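Local coordinates for protein AA9 family lytic polysaccharide monooxygenase B (Heterobasidion irregulare TC 32-1, PDB 5NNS) that uses an active-site copper to cleave cellulose oxidatively at its glycosidic bonds, giving products oxidised at C1, at residues Ser70-Trp75 / Asn133-Thr138. Residues are numbered along the deposited sequence; the frame is centred on the assembly and turned at random.
Sequences SVTAYW and NNSWTT. With NAG (2-acetamido-2-deoxy-beta-D-glucopyranose), chain D.
The Tyr74 ring meets Ser135 obliquely, CD1 lying 3.6 Å from Ser135 CB, while Thr72 CG2 rests on one face, 3.5 Å above the plane and displaced toward the rim. The first sugar of the N-glycan, joined covalently to Asn133 ND2, brings its ring oxygen O5 to 3.7 Å from Tyr74 CD1, again obliquely; Trp13 also meets this tyrosine. The Trp75 indole packs on the side of Ala73 and Trp136: the backbone O of Asn134 and CA of Ser135 lie at its edge, and CZ3 packs 3.7 Å from Trp136 CB. The two tryptophan side chains run side by side in the same direction, but Trp136, whose CG stands anti to its backbone N (chi1 -162°), keeps CB against Trp75 while its indole leads away, among Val85, Val87 and Val112, where NE1 binds Asn110.

Between these two sets of side chains, 70-75 pairs antiparallel with 135-138, an outermost strand of the four-stranded sheet in this AA9 beta-sandwich. Val71–Thr138 and Ala73–Trp136 are hydrogen-bonded pairs, and Trp75 N prolongs the ladder with a 2.7 Å bond to Asn134 O. At the non-hydrogen-bonded pair Thr72–Thr137 the side chains make the link instead, Thr72 OG1 and Thr137 OG1 sharing a hydrogen bond of 2.6 Å. Water 1 donates to both Val71 O and Trp136 O, giving each carbonyl a second partner.

An alanine in place of Tyr74 would probably leave the sugar, Thr72 CG2 and Ser135 CB without the ring they share, setting the glycan freer to move.

The chemistry thus divides by face: hydroxyls, one aromatic ring and the glycan on the side of Thr72 and Tyr74, mainly hydrocarbon and indole packing between the sheets on that of Ala73 and Trp136, the Trp136 NE1–Asn110 bond being its polar exception, with Trp75 about 6 Å from the side chain of Tyr167 of the copper site.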
ATOM      1  N   SER A  70     -11.839  -6.724   8.611  1.00 14.95           N
ATOM      2  CA  SER A  70     -11.189  -5.434   8.788  1.00 14.42           C
ATOM      3  C   SER A  70      -9.679  -5.656   8.948  1.00 14.13           C
ATOM      4  O   SER A  70      -9.248  -6.519   9.726  1.00 13.72           O
ATOM      5  CB  SER A  70     -11.755  -4.739  10.030  1.00 14.15           C
ATOM      6  OG  SER A  70     -11.276  -3.417  10.150  1.00 13.94           O
ATOM      7  N   VAL A  71      -8.889  -4.871   8.216  1.00 13.76           N
ATOM      8  CA  VAL A  71      -7.430  -4.938   8.272  1.00 13.62           C
ATOM      9  C   VAL A  71      -6.886  -3.544   8.556  1.00 13.31           C
ATOM     10  O   VAL A  71      -7.251  -2.581   7.879  1.00 13.33           O
ATOM     11  CB  VAL A  71      -6.803  -5.544   6.981  1.00 13.89           C
ATOM     12  CG1 VAL A  71      -7.093  -7.039   6.911  1.00 14.09           C
ATOM     13  CG2 VAL A  71      -7.299  -4.871   5.706  1.00 13.95           C
ATOM     14  N   THR A  72      -6.051  -3.442   9.591  1.00 12.86           N
ATOM     15  CA  THR A  72      -5.440  -2.184   9.995  1.00 12.64           C
ATOM     16  C   THR A  72      -3.930  -2.294   9.838  1.00 12.57           C
ATOM     17  O   THR A  72      -3.336  -3.313  10.215  1.00 12.67           O
ATOM     18  CB  THR A  72      -5.778  -1.820  11.454  1.00 12.59           C
ATOM     19  OG1 THR A  72      -7.193  -1.666  11.591  1.00 12.52           O
ATOM     20  CG2 THR A  72      -5.100  -0.516  11.872  1.00 12.65           C
ATOM     21  N   ALA A  73      -3.329  -1.248   9.270  1.00 12.28           N
ATOM     22  CA  ALA A  73      -1.877  -1.116   9.178  1.00 12.05           C
ATOM     23  C   ALA A  73      -1.457   0.007  10.106  1.00 11.85           C
ATOM     24  O   ALA A  73      -2.107   1.056  10.142  1.00 11.54           O
ATOM     25  CB  ALA A  73      -1.457  -0.815   7.747  1.00 12.06           C
ATOM     26  N   TYR A  74      -0.386  -0.219  10.867  1.00 11.76           N
ATOM     27  CA  TYR A  74       0.119   0.780  11.810  1.00 11.79           C
ATOM     28  C   TYR A  74       1.477   1.289  11.350  1.00 11.53           C
ATOM     29  O   TYR A  74       2.352   0.493  10.995  1.00 11.46           O
ATOM     30  CB  TYR A  74       0.235   0.193  13.214  1.00 12.06           C
ATOM     31  CG  TYR A  74      -1.072  -0.266  13.814  1.00 12.35           C
ATOM     32  CD1 TYR A  74      -1.892   0.610  14.535  1.00 12.69           C
ATOM     33  CD2 TYR A  74      -1.480  -1.588  13.688  1.00 12.80           C
ATOM     34  CE1 TYR A  74      -3.091   0.179  15.102  1.00 12.75           C
ATOM     35  CE2 TYR A  74      -2.672  -2.029  14.246  1.00 12.88           C
ATOM     36  CZ  TYR A  74      -3.476  -1.150  14.950  1.00 12.97           C
ATOM     37  OH  TYR A  74      -4.651  -1.621  15.493  1.00 13.33           O
ATOM     38  N   TRP A  75       1.643   2.612  11.365  1.00 11.19           N
ATOM     39  CA  TRP A  75       2.907   3.255  11.004  1.00 11.08           C
ATOM     40  C   TRP A  75       3.675   3.709  12.245  1.00 11.15           C
ATOM     41  O   TRP A  75       3.154   3.690  13.369  1.00 11.04           O
ATOM     42  CB  TRP A  75       2.661   4.467  10.094  1.00 10.84           C
ATOM     43  CG  TRP A  75       2.492   4.139   8.644  1.00 10.70           C
ATOM     44  CD1 TRP A  75       3.414   4.315   7.649  1.00 10.69           C
ATOM     45  CD2 TRP A  75       1.322   3.603   8.017  1.00 10.52           C
ATOM     46  NE1 TRP A  75       2.893   3.913   6.443  1.00 10.52           N
ATOM     47  CE2 TRP A  75       1.611   3.469   6.639  1.00 10.52           C
ATOM     48  CE3 TRP A  75       0.060   3.219   8.485  1.00 10.51           C
ATOM     49  CZ2 TRP A  75       0.681   2.966   5.723  1.00 10.45           C
ATOM     50  CZ3 TRP A  75      -0.869   2.712   7.568  1.00 10.50           C
ATOM     51  CH2 TRP A  75      -0.550   2.597   6.205  1.00 10.49           C
ATOM     52  N   ASN A 133      -4.005   7.804  15.085  1.00 16.56           N
ATOM     53  CA  ASN A 133      -2.947   7.017  15.736  1.00 16.92           C
ATOM     54  C   ASN A 133      -1.946   6.416  14.729  1.00 15.45           C
ATOM     55  O   ASN A 133      -1.508   5.275  14.879  1.00 15.44           O
ATOM     56  CB  ASN A 133      -3.593   5.913  16.602  1.00 18.67           C
ATOM     57  CG  ASN A 133      -2.606   5.214  17.530  1.00 20.28           C
ATOM     58  OD1 ASN A 133      -1.683   5.832  18.063  1.00 20.76           O
ATOM     59  ND2 ASN A 133      -2.808   3.905  17.719  1.00 23.24           N
ATOM     60  N   ASN A 134      -1.604   7.185  13.696  1.00 13.93           N
ATOM     61  CA  ASN A 134      -0.679   6.750  12.653  1.00 13.13           C
ATOM     62  C   ASN A 134      -1.054   5.393  12.078  1.00 12.68           C
ATOM     63  O   ASN A 134      -0.212   4.484  12.012  1.00 12.42           O
ATOM     64  CB  ASN A 134       0.744   6.725  13.194  1.00 13.00           C
ATOM     65  CG  ASN A 134       1.186   8.074  13.686  1.00 12.91           C
ATOM     66  OD1 ASN A 134       1.464   8.969  12.883  1.00 12.82           O
ATOM     67  ND2 ASN A 134       1.256   8.237  15.001  1.00 12.68           N
ATOM     68  N   SER A 135      -2.322   5.256  11.683  1.00 12.05           N
ATOM     69  CA  SER A 135      -2.848   3.976  11.215  1.00 11.94           C
ATOM     70  C   SER A 135      -3.926   4.142  10.158  1.00 11.79           C
ATOM     71  O   SER A 135      -4.489   5.220  10.001  1.00 11.58           O
ATOM     72  CB  SER A 135      -3.390   3.151  12.388  1.00 11.85           C
ATOM     73  OG  SER A 135      -4.562   3.733  12.922  1.00 11.97           O
ATOM     74  N   TRP A 136      -4.194   3.058   9.436  1.00 11.66           N
ATOM     75  CA  TRP A 136      -5.177   3.058   8.369  1.00 11.69           C
ATOM     76  C   TRP A 136      -5.985   1.760   8.404  1.00 12.09           C
ATOM     77  O   TRP A 136      -5.424   0.660   8.314  1.00 11.81           O
ATOM     78  CB  TRP A 136      -4.467   3.197   7.027  1.00 11.48           C
ATOM     79  CG  TRP A 136      -5.369   3.633   5.925  1.00 11.22           C
ATOM     80  CD1 TRP A 136      -5.879   2.860   4.909  1.00 11.14           C
ATOM     81  CD2 TRP A 136      -5.863   4.949   5.718  1.00 10.98           C
ATOM     82  NE1 TRP A 136      -6.661   3.630   4.082  1.00 10.99           N
ATOM     83  CE2 TRP A 136      -6.665   4.917   4.556  1.00 10.93           C
ATOM     84  CE3 TRP A 136      -5.712   6.163   6.407  1.00 11.01           C
ATOM     85  CZ2 TRP A 136      -7.318   6.043   4.075  1.00 10.96           C
ATOM     86  CZ3 TRP A 136      -6.361   7.294   5.921  1.00 10.88           C
ATOM     87  CH2 TRP A 136      -7.154   7.225   4.764  1.00 11.00           C
ATOM     88  N   THR A 137      -7.299   1.899   8.522  1.00 12.58           N
ATOM     89  CA  THR A 137      -8.197   0.754   8.606  1.00 13.23           C
ATOM     90  C   THR A 137      -9.193   0.755   7.444  1.00 14.19           C
ATOM     91  O   THR A 137      -9.868   1.762   7.194  1.00 14.02           O
ATOM     92  CB  THR A 137      -8.940   0.737   9.952  1.00 12.97           C
ATOM     93  OG1 THR A 137      -7.980   0.762  11.014  1.00 12.57           O
ATOM     94  CG2 THR A 137      -9.801  -0.525  10.088  1.00 13.01           C
ATOM     95  N   THR A 138      -9.246  -0.374   6.733  1.00 15.18           N
ATOM     96  CA  THR A 138     -10.222  -0.624   5.673  1.00 16.26           C
ATOM     97  C   THR A 138     -10.512  -2.129   5.631  1.00 17.07           C
ATOM     98  O   THR A 138      -9.773  -2.915   6.220  1.00 17.63           O
ATOM     99  CB  THR A 138      -9.714  -0.122   4.300  1.00 16.65           C
ATOM    100  OG1 THR A 138     -10.726  -0.325   3.305  1.00 17.76           O
ATOM    101  CG2 THR A 138      -8.452  -0.853   3.864  1.00 16.75           C
TER
HETATM  102  C1  NAG D 302      -2.012   3.029  18.545  1.00 26.38           C
HETATM  103  C2  NAG D 302      -2.904   2.011  19.244  1.00 28.26           C
HETATM  104  C3  NAG D 302      -2.082   0.998  20.027  1.00 28.68           C
HETATM  105  C4  NAG D 302      -0.981   0.370  19.167  1.00 28.53           C
HETATM  106  C5  NAG D 302      -0.197   1.445  18.418  1.00 28.38           C
HETATM  107  C6  NAG D 302       0.772   0.822  17.419  1.00 28.36           C
HETATM  108  C7  NAG D 302      -5.149   2.857  19.873  1.00 31.27           C
HETATM  109  C8  NAG D 302      -5.932   3.572  20.934  1.00 31.60           C
HETATM  110  N2  NAG D 302      -3.843   2.678  20.140  1.00 30.03           N
HETATM  111  O3  NAG D 302      -2.984  -0.013  20.492  1.00 29.83           O
HETATM  112  O4  NAG D 302      -0.080  -0.382  19.989  1.00 28.35           O
HETATM  113  O5  NAG D 302      -1.093   2.319  17.717  1.00 27.82           O
HETATM  114  O6  NAG D 302       1.547   1.853  16.800  1.00 28.12           O
HETATM  115  O7  NAG D 302      -5.697   2.475  18.850  1.00 31.93           O
HETATM  116  O   HOH W   1      -5.601  -1.188   6.241  1.00 12.69           O
HETATM  117  O   HOH W   2       0.794   3.315  14.703  1.00  9.39           O